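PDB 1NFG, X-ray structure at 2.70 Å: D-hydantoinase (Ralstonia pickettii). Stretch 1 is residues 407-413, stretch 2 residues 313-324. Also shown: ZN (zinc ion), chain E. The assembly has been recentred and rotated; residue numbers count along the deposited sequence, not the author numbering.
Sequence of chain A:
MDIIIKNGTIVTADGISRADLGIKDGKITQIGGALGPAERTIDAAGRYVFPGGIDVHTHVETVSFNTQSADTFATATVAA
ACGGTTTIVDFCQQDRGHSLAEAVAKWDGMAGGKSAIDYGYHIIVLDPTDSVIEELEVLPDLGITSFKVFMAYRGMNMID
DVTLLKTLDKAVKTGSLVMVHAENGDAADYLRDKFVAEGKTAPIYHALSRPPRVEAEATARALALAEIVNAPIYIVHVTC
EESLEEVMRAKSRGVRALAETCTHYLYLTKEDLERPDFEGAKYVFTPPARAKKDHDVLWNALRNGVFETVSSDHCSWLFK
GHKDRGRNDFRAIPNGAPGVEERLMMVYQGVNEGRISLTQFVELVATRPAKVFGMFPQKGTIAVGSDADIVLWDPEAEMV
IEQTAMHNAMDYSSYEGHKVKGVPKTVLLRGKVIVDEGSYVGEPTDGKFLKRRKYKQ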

# COMPACT_ATOMS: atom_id res chain seq x y z
N HIS A 407 9.33 -10.56 42.30
CA HIS A 407 9.01 -9.82 43.52
C HIS A 407 7.63 -9.17 43.66
O HIS A 407 7.48 -8.19 44.40
CB HIS A 407 10.10 -8.77 43.76
CG HIS A 407 11.49 -9.32 43.68
ND1 HIS A 407 12.07 -9.71 42.50
CD2 HIS A 407 12.38 -9.62 44.66
CE1 HIS A 407 13.27 -10.22 42.74
NE2 HIS A 407 13.48 -10.18 44.04
N ASN A 408 6.62 -9.69 42.97
CA ASN A 408 5.28 -9.11 43.08
C ASN A 408 4.35 -10.11 43.78
O ASN A 408 4.81 -11.12 44.33
CB ASN A 408 4.75 -8.72 41.70
CG ASN A 408 4.28 -9.90 40.88
OD1 ASN A 408 4.84 -10.99 40.95
ND2 ASN A 408 3.23 -9.68 40.10
N ALA A 409 3.05 -9.84 43.76
CA ALA A 409 2.09 -10.72 44.43
C ALA A 409 1.37 -11.74 43.54
O ALA A 409 0.36 -12.32 43.96
CB ALA A 409 1.07 -9.87 45.17
N MET A 410 1.87 -11.97 42.33
CA MET A 410 1.24 -12.91 41.40
C MET A 410 1.63 -14.37 41.61
O MET A 410 2.65 -14.67 42.23
CB MET A 410 1.54 -12.52 39.96
CG MET A 410 0.64 -11.43 39.43
SD MET A 410 -1.08 -11.97 39.40
CE MET A 410 -1.10 -12.90 37.88
N ASP A 411 0.80 -15.28 41.09
CA ASP A 411 1.06 -16.71 41.22
C ASP A 411 1.70 -17.34 39.98
O ASP A 411 1.80 -18.56 39.88
CB ASP A 411 -0.22 -17.45 41.61
CG ASP A 411 -1.35 -17.25 40.61
OD1 ASP A 411 -1.46 -16.14 40.05
OD2 ASP A 411 -2.14 -18.20 40.41
N TYR A 412 2.12 -16.49 39.04
CA TYR A 412 2.78 -16.97 37.82
C TYR A 412 3.44 -15.83 37.05
O TYR A 412 3.16 -14.65 37.30
CB TYR A 412 1.80 -17.71 36.90
CG TYR A 412 0.91 -16.82 36.05
CD1 TYR A 412 -0.28 -16.30 36.56
CD2 TYR A 412 1.26 -16.50 34.74
CE1 TYR A 412 -1.10 -15.47 35.78
CE2 TYR A 412 0.45 -15.68 33.95
CZ TYR A 412 -0.72 -15.17 34.48
OH TYR A 412 -1.52 -14.35 33.70
N SER A 413 4.32 -16.20 36.13
CA SER A 413 5.01 -15.23 35.28
C SER A 413 4.70 -15.55 33.82
O SER A 413 4.58 -16.72 33.44
CB SER A 413 6.52 -15.30 35.49
OG SER A 413 7.18 -14.47 34.55
ZN ZN E . -3.80 -1.55 29.14
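Stretch 2 313-324: DHCSWLFKGHKD

What fastens stretch 2 to stretch 1? The carboxylate of Asp411, whose CA-to-CB bond points toward stretch 2, takes hydrogen bonds from two consecutive backbone amides. Phe319 N donates to Asp411 OD1 at 2.8 Å, and Lys320 N donates to Asp411 OD2 at 3.0 Å, both with good angles; a weak bond also runs from Phe319 N to Asp411 OD2 at 2.8 Å. All three of these bonds come from main-chain amides, so the polar link does not depend on a side-chain donor in stretch 2.

What shape does the backbone of stretch 2 take around those amides? From His314 to Leu318 it is largely extended; residues 319-321 then adopt helical phi/psi values without the regular bonds. Leu318 O accepts from His322 N at 2.9 Å and from Lys323 N at 2.8 Å, so the two amides held by Asp411 lie inside the turn that these bonds close. Stretch 1 has no regular helix or strand, and the nearest pair of CA atoms across the contact is Asp411 CA and Leu318 CA, 5.7 Å apart. From Asn408 and His314 onward the two chains run in broadly the same direction.

How does the packing spread from this anchor? On one flank lies Met410, with all three chi angles m. Its CA-to-CB bond points sideways, but the thioether end reaches stretch 2: Met410 SD is 3.5 Å from Ser316 CA and 4.1 Å from Leu318 CD2, while Met410 CE lies 3.2 Å from Trp317 O. Farther out, Asn408 ND2 approaches the edge of the His314 ring, 4.1 Å from His314 CE1.

Where does Tyr412 fit? Its ring packs beside the turn, with Tyr412 CD1 3.7 Å from Phe319 CB and Trp317 O near the ring plane, 3.7 Å from Tyr412 CE1. At the far end, Tyr412 OH lies 3.7 Å from Lys323 CE, a contact with the aliphatic part of the lysine.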

# COMPACT_ATOMS: atom_id res chain seq x y z
N ASP A 313 1.96 -3.13 30.01
CA ASP A 313 0.51 -3.35 30.16
C ASP A 313 0.35 -4.37 31.28
O ASP A 313 -0.40 -5.35 31.16
CB ASP A 313 -0.12 -3.86 28.85
CG ASP A 313 -1.65 -3.84 28.88
OD1 ASP A 313 -2.23 -3.03 29.65
OD2 ASP A 313 -2.29 -4.60 28.12
N HIS A 314 1.08 -4.13 32.36
CA HIS A 314 1.08 -4.98 33.54
C HIS A 314 -0.26 -5.10 34.27
O HIS A 314 -0.87 -4.09 34.66
CB HIS A 314 2.14 -4.48 34.54
CG HIS A 314 2.24 -5.31 35.79
ND1 HIS A 314 2.93 -6.50 35.84
CD2 HIS A 314 1.70 -5.13 37.02
CE1 HIS A 314 2.81 -7.02 37.05
NE2 HIS A 314 2.07 -6.21 37.78
N CYS A 315 -0.71 -6.34 34.43
CA CYS A 315 -1.95 -6.65 35.12
C CYS A 315 -1.67 -7.80 36.09
O CYS A 315 -0.67 -8.50 35.95
CB CYS A 315 -3.03 -7.08 34.13
SG CYS A 315 -3.66 -5.73 33.11
N SER A 316 -2.55 -7.99 37.06
CA SER A 316 -2.34 -9.04 38.03
C SER A 316 -3.61 -9.81 38.37
O SER A 316 -4.31 -9.49 39.32
CB SER A 316 -1.72 -8.45 39.31
OG SER A 316 -2.29 -7.19 39.60
N TRP A 317 -3.90 -10.83 37.57
CA TRP A 317 -5.07 -11.66 37.81
C TRP A 317 -4.56 -13.06 38.13
O TRP A 317 -4.11 -13.78 37.24
CB TRP A 317 -5.97 -11.70 36.57
CG TRP A 317 -6.48 -10.37 36.16
CD1 TRP A 317 -6.33 -9.78 34.93
CD2 TRP A 317 -7.22 -9.44 36.96
NE1 TRP A 317 -6.94 -8.54 34.93
CE2 TRP A 317 -7.49 -8.31 36.16
CE3 TRP A 317 -7.69 -9.46 38.28
CZ2 TRP A 317 -8.20 -7.20 36.63
CZ3 TRP A 317 -8.40 -8.35 38.75
CH2 TRP A 317 -8.65 -7.24 37.93
N LEU A 318 -4.61 -13.41 39.41
CA LEU A 318 -4.14 -14.71 39.86
C LEU A 318 -4.63 -15.81 38.93
O LEU A 318 -5.80 -15.82 38.54
CB LEU A 318 -4.63 -15.00 41.27
CG LEU A 318 -4.16 -14.08 42.39
CD1 LEU A 318 -4.83 -14.51 43.69
CD2 LEU A 318 -2.64 -14.14 42.52
N PHE A 319 -3.74 -16.72 38.58
CA PHE A 319 -4.12 -17.81 37.71
C PHE A 319 -5.19 -18.61 38.45
O PHE A 319 -6.17 -19.05 37.85
CB PHE A 319 -2.93 -18.71 37.40
CG PHE A 319 -3.29 -19.92 36.60
CD1 PHE A 319 -3.95 -19.78 35.38
CD2 PHE A 319 -2.97 -21.19 37.05
CE1 PHE A 319 -4.30 -20.90 34.63
CE2 PHE A 319 -3.31 -22.32 36.31
CZ PHE A 319 -3.98 -22.17 35.09
N LYS A 320 -4.99 -18.78 39.75
CA LYS A 320 -5.95 -19.53 40.56
C LYS A 320 -7.12 -18.65 40.99
O LYS A 320 -8.26 -18.87 40.59
CB LYS A 320 -5.26 -20.12 41.78
CG LYS A 320 -6.14 -21.13 42.49
CD LYS A 320 -5.43 -21.82 43.64
CE LYS A 320 -6.34 -22.86 44.29
NZ LYS A 320 -5.64 -23.57 45.40
N GLY A 321 -6.84 -17.65 41.81
CA GLY A 321 -7.93 -16.80 42.24
C GLY A 321 -8.81 -16.13 41.19
O GLY A 321 -10.03 -16.17 41.29
N HIS A 322 -8.20 -15.54 40.16
CA HIS A 322 -8.96 -14.80 39.14
C HIS A 322 -9.23 -15.44 37.77
O HIS A 322 -10.36 -15.43 37.29
CB HIS A 322 -8.29 -13.44 38.94
CG HIS A 322 -7.97 -12.74 40.23
ND1 HIS A 322 -8.94 -12.31 41.10
CD2 HIS A 322 -6.79 -12.45 40.81
CE1 HIS A 322 -8.37 -11.78 42.17
NE2 HIS A 322 -7.06 -11.85 42.02
N LYS A 323 -8.19 -15.96 37.13
CA LYS A 323 -8.35 -16.58 35.81
C LYS A 323 -9.39 -17.70 35.89
O LYS A 323 -10.11 -17.98 34.92
CB LYS A 323 -7.02 -17.15 35.32
CG LYS A 323 -5.95 -16.09 35.05
CD LYS A 323 -6.35 -15.17 33.90
CE LYS A 323 -5.26 -14.16 33.59
NZ LYS A 323 -5.61 -13.36 32.39
N ASP A 324 -9.47 -18.33 37.06
CA ASP A 324 -10.39 -19.42 37.32
C ASP A 324 -11.83 -19.19 36.90
O ASP A 324 -12.47 -20.09 36.36
CB ASP A 324 -10.35 -19.77 38.81
CG ASP A 324 -9.53 -21.01 39.08
OD1 ASP A 324 -9.75 -22.02 38.38
OD2 ASP A 324 -8.68 -20.98 39.98